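Local coordinates for putative periplasmic protein ydgH (Salmonella enterica subsp. enterica serovar Typhimurium, PDB 4EVU) that is of unknown function but carries at its C-terminal end a YdgH/BhsA/McbA-like (DUF1471) domain and is probably a secreted periplasmic protein, at residues T26-N31 with G61-I66; M17-S22 with S67-K72. All blocks are in the same frame, centred on the assembly; numbering follows the deposited sequence. Where two conformers were deposited one is given.

Contact 1. Residues T26-N31 with G61-I66. With SO4 (sulfate ion), chain E.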
# COMPACT_ATOMS: atom_id res chain seq x y z
N THR B 26 12.58 -0.99 -5.64
CA THR B 26 12.03 0.36 -5.77
C THR B 26 11.40 0.49 -7.13
O THR B 26 11.98 0.02 -8.11
CB THR B 26 13.15 1.38 -5.65
OG1 THR B 26 13.77 1.27 -4.37
CG2 THR B 26 12.65 2.77 -5.83
N GLY B 27 10.21 1.08 -7.19
CA GLY B 27 9.57 1.40 -8.46
C GLY B 27 8.44 2.38 -8.33
O GLY B 27 8.20 2.92 -7.28
N ASN B 28 7.74 2.59 -9.42
CA ASN B 28 6.61 3.50 -9.44
C ASN B 28 5.43 2.98 -8.60
O ASN B 28 5.03 1.82 -8.73
CB ASN B 28 6.17 3.72 -10.87
CG ASN B 28 7.28 4.30 -11.72
OD1 ASN B 28 7.56 3.82 -12.82
ND2 ASN B 28 7.93 5.34 -11.21
N TYR B 29 4.91 3.84 -7.74
CA TYR B 29 3.86 3.46 -6.80
C TYR B 29 2.54 3.19 -7.54
O TYR B 29 1.99 2.08 -7.52
CB TYR B 29 3.73 4.52 -5.70
CG TYR B 29 2.51 4.34 -4.84
CD1 TYR B 29 2.29 3.16 -4.11
CD2 TYR B 29 1.54 5.34 -4.77
CE1 TYR B 29 1.15 2.99 -3.37
CE2 TYR B 29 0.41 5.19 -4.02
CZ TYR B 29 0.20 4.01 -3.31
OH TYR B 29 -0.92 3.88 -2.57
N GLY B 30 2.01 4.23 -8.18
CA GLY B 30 0.74 4.20 -8.88
C GLY B 30 -0.40 4.31 -7.90
O GLY B 30 -0.98 5.37 -7.74
N ASN B 31 -0.71 3.19 -7.27
CA ASN B 31 -1.65 3.07 -6.19
C ASN B 31 -1.39 1.73 -5.48
O ASN B 31 -0.53 0.94 -5.92
CB ASN B 31 -3.12 3.32 -6.59
CG ASN B 31 -3.66 2.34 -7.59
OD1 ASN B 31 -3.15 1.22 -7.74
ND2 ASN B 31 -4.74 2.74 -8.27
N GLY B 61 6.32 10.94 -3.14
CA GLY B 61 5.08 10.80 -3.95
C GLY B 61 5.22 10.42 -5.43
O GLY B 61 4.36 10.78 -6.26
N ASN B 62 6.29 9.70 -5.75
CA ASN B 62 6.51 9.12 -7.08
C ASN B 62 6.86 7.62 -6.99
O ASN B 62 6.16 6.75 -7.50
CB ASN B 62 7.67 9.84 -7.78
CG ASN B 62 7.46 11.35 -7.87
OD1 ASN B 62 6.70 11.84 -8.73
ND2 ASN B 62 8.14 12.09 -7.01
N ASN B 63 8.01 7.34 -6.38
CA ASN B 63 8.49 5.98 -6.24
C ASN B 63 8.22 5.51 -4.82
O ASN B 63 8.02 6.28 -3.88
CB ASN B 63 9.99 5.83 -6.57
CG ASN B 63 10.30 6.04 -8.06
OD1 ASN B 63 9.61 5.51 -8.94
ND2 ASN B 63 11.35 6.81 -8.35
N ILE B 64 8.18 4.19 -4.70
CA ILE B 64 8.02 3.51 -3.42
C ILE B 64 9.10 2.42 -3.35
O ILE B 64 9.42 1.81 -4.36
CB ILE B 64 6.57 2.93 -3.25
CG1 ILE B 64 6.38 2.38 -1.87
CG2 ILE B 64 6.21 1.93 -4.35
CD1 ILE B 64 4.95 2.02 -1.49
N THR B 65 9.71 2.25 -2.19
CA THR B 65 10.63 1.15 -1.90
C THR B 65 9.92 0.22 -0.96
O THR B 65 9.31 0.65 0.00
CB THR B 65 11.94 1.71 -1.28
OG1 THR B 65 12.59 2.52 -2.25
CG2 THR B 65 12.87 0.60 -0.88
N ILE B 66 9.92 -1.06 -1.30
CA ILE B 66 9.15 -2.05 -0.58
C ILE B 66 9.96 -3.27 -0.36
O ILE B 66 10.72 -3.68 -1.25
CB ILE B 66 7.99 -2.55 -1.49
CG1 ILE B 66 6.85 -1.59 -1.46
CG2 ILE B 66 7.47 -3.95 -1.05
CD1 ILE B 66 5.64 -2.12 -0.64
S SO4 E . 11.90 9.59 -5.51
O1 SO4 E . 11.93 9.26 -4.09
O2 SO4 E . 10.76 8.88 -6.12
O3 SO4 E . 11.71 11.03 -5.68
O4 SO4 E . 13.14 9.18 -6.18
O HOH W 1 3.43 6.93 -8.37
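The backbone oxygen of Asn62 is gripped twice: Tyr29 N donates to Asn62 O at 3.2 Å, almost straight (172°) and in the carbonyl plane, and a water bound to Gly30 N donates to the same oxygen. Together they pin the turn that leaves strand 21-28 against the residue just before strand 63-71. Next along, Gly27 and Ile64 form a hydrogen-bonded antiparallel pair, Gly27 N to Ile64 O at 3.0 Å and Ile64 N to Gly27 O at 2.9 Å. Beyond it, on one face of the sheet, Thr26 OG1 meets Thr65 OG1 at 2.7 Å in a hydrogen bond whose donor could be either; both hydroxyls lie anti to their own carbonyl carbon, which turns them to each other across the non-hydrogen-bonded pair. A sulfate ion, probably from the crystallisation liquor, accepts a bond from Asn63 N.

On the face of Ile64, apolar groups meet. Tyr29 CB rests 3.8 Å from Ile64 CG2, and Ile64 CD1 approaches the ring obliquely, nearest Tyr29 CD1. Tyr29 OH bonds to Glu8 of the second subunit, while Tyr29 and Ile64 both pack on Ile35 of helix 32-45, which packs against this face.

Contact 2. Residues M17-S22 with S67-K72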
# COMPACT_ATOMS: atom_id res chain seq x y z
N MSE B 17 3.90 -18.12 10.51
CA MSE B 17 4.54 -18.80 9.38
C MSE B 17 6.01 -18.45 9.27
O MSE B 17 6.45 -17.41 9.78
CB MSE B 17 3.83 -18.40 8.08
CG MSE B 17 2.34 -18.76 8.14
SE MSE B 17 1.22 -18.20 6.69
CE MSE B 17 2.18 -19.14 5.32
N VAL B 18 6.74 -19.24 8.49
CA VAL B 18 8.17 -19.08 8.34
C VAL B 18 8.48 -18.80 6.87
O VAL B 18 8.26 -19.65 6.01
CB VAL B 18 8.94 -20.31 8.83
CG1 VAL B 18 10.40 -20.06 8.69
CG2 VAL B 18 8.56 -20.68 10.26
N PRO B 19 9.02 -17.59 6.53
CA PRO B 19 9.29 -17.27 5.14
C PRO B 19 10.55 -17.96 4.66
O PRO B 19 11.41 -18.31 5.46
CB PRO B 19 9.44 -15.75 5.15
CG PRO B 19 9.93 -15.45 6.52
CD PRO B 19 9.28 -16.46 7.41
N PHE B 20 10.66 -18.09 3.35
CA PHE B 20 11.83 -18.70 2.73
C PHE B 20 12.75 -17.76 1.98
O PHE B 20 13.86 -18.13 1.60
CB PHE B 20 11.41 -19.86 1.78
CG PHE B 20 10.75 -19.40 0.49
CD1 PHE B 20 11.50 -19.21 -0.66
CD2 PHE B 20 9.40 -19.16 0.43
CE1 PHE B 20 10.90 -18.78 -1.86
CE2 PHE B 20 8.81 -18.72 -0.76
CZ PHE B 20 9.55 -18.53 -1.88
N ASP B 21 12.28 -16.55 1.76
CA ASP B 21 13.01 -15.55 0.98
C ASP B 21 12.27 -14.21 1.15
O ASP B 21 11.24 -14.16 1.81
CB ASP B 21 13.08 -15.94 -0.51
CG ASP B 21 14.26 -15.29 -1.26
OD1 ASP B 21 14.97 -14.43 -0.73
OD2 ASP B 21 14.51 -15.72 -2.41
N SER B 22 12.80 -13.15 0.55
CA SER B 22 12.07 -11.91 0.46
C SER B 22 12.35 -11.23 -0.88
O SER B 22 13.24 -11.64 -1.61
CB SER B 22 12.40 -10.99 1.66
OG SER B 22 13.77 -10.69 1.68
N SER B 67 9.71 -3.91 0.79
CA SER B 67 10.17 -5.27 0.96
C SER B 67 9.03 -6.13 1.50
O SER B 67 8.16 -5.66 2.20
CB SER B 67 11.34 -5.32 1.88
OG SER B 67 11.00 -4.95 3.17
N ALA B 68 9.11 -7.41 1.16
CA ALA B 68 8.12 -8.41 1.56
C ALA B 68 8.76 -9.76 1.78
O ALA B 68 9.58 -10.23 1.00
CB ALA B 68 7.03 -8.56 0.49
N ASP B 69 8.35 -10.39 2.87
CA ASP B 69 8.71 -11.78 3.13
C ASP B 69 7.84 -12.68 2.22
O ASP B 69 6.66 -12.36 1.97
CB ASP B 69 8.42 -12.12 4.57
CG ASP B 69 9.45 -11.67 5.57
OD1 ASP B 69 10.62 -11.45 5.19
OD2 ASP B 69 9.08 -11.60 6.79
N LEU B 70 8.44 -13.77 1.74
CA LEU B 70 7.80 -14.75 0.88
C LEU B 70 7.58 -16.07 1.60
O LEU B 70 8.44 -16.53 2.32
CB LEU B 70 8.64 -14.99 -0.34
CG LEU B 70 8.96 -13.81 -1.25
CD1 LEU B 70 9.66 -14.36 -2.50
CD2 LEU B 70 7.75 -12.97 -1.57
N TYR B 71 6.44 -16.72 1.30
CA TYR B 71 6.04 -17.97 1.93
C TYR B 71 5.54 -18.97 0.89
O TYR B 71 4.85 -18.61 -0.10
CB TYR B 71 4.93 -17.76 2.96
CG TYR B 71 5.21 -16.75 4.00
CD1 TYR B 71 5.62 -17.11 5.28
CD2 TYR B 71 5.06 -15.37 3.72
CE1 TYR B 71 5.89 -16.14 6.25
CE2 TYR B 71 5.35 -14.44 4.65
CZ TYR B 71 5.73 -14.80 5.92
OH TYR B 71 6.03 -13.83 6.86
N LYS B 72 5.87 -20.24 1.15
CA LYS B 72 5.30 -21.35 0.41
C LYS B 72 3.88 -21.65 0.89
O LYS B 72 3.48 -21.32 2.02
CB LYS B 72 6.18 -22.60 0.54
CG LYS B 72 7.61 -22.40 0.04
CD LYS B 72 7.71 -22.34 -1.47
CE LYS B 72 9.12 -22.07 -1.97
NZ LYS B 72 10.05 -23.17 -1.75
OXT LYS B 72 3.07 -22.23 0.13
O HOH W 2 6.88 -14.53 9.35
O HOH W 3 7.68 -20.56 3.48
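Pro19 lies over one face of the Tyr71 ring where the chain enters strand 21-28, outermost in this chain's sheet and antiparallel to strand 63-71, within the YdgH/BhsA/McbA-like domain. Pro19 CB sits 4.0 Å from the ring centroid in a CH-pi contact, offset toward the rim, and the two side chains run side by side. Met17 adds its CB 3.6 Å from Tyr71 CD1; its selenium (the residue is selenomethionine) stands obliquely to the ring as a Met-aromatic contact. Around this aromatic the packing is close, and Leu70 is buried against Val23 of strand 21-28 and Ala43 of helix 32-45. Two backbone bonds tie the two segments: Phe20 N to Leu70 O at 2.9 Å, and Leu70 N to Asp21 O at 2.8 Å, the latter with its donor tilted 32° from the carbonyl plane.

Toward Met17-Val18 and the C-terminus, water enters. One water links Met17 O to Tyr71 OH, near the plane of the ring; another takes a bond from Lys72 N and gives one to Val18 O, bridging the two backbones. Asp21 turns its carboxylate away from strand 63-71, where OD2 forms a salt bridge with Lys46. Next to the exposed C-terminal residue, Phe20 CG lies between its backbone N and carbonyl carbon (chi1 72°), and the Lys72 chain crosses the ring at about a right angle. Lys72 NZ makes a cation-pi contact over this face, while Lys72 CE lies 3.5 Å from the Phe20 ring centroid, almost directly above it.

How the contacts relate
Contacts 1 and 2 are two stations on the same antiparallel pair, strands 21-28 and 63-71, with centres about 21 Å apart on opposite sides of the chain's centre. In sequence they are nested: 17-22 comes first, then 26-31, then helix 32-45 and strand 50-57, then 61-66 running straight into 67-72. Contact 2 thus closes the outer loop and contact 1 the inner one. Strand 63-71 lies between 50-57 and 21-28, so the two contacts hold strand 21-28 to strand 63-71 near both ends. The second subunit reaches contact 1 but does not touch contact 2, which instead joins the entry to strand 21-28 and its first residues to the C-terminus.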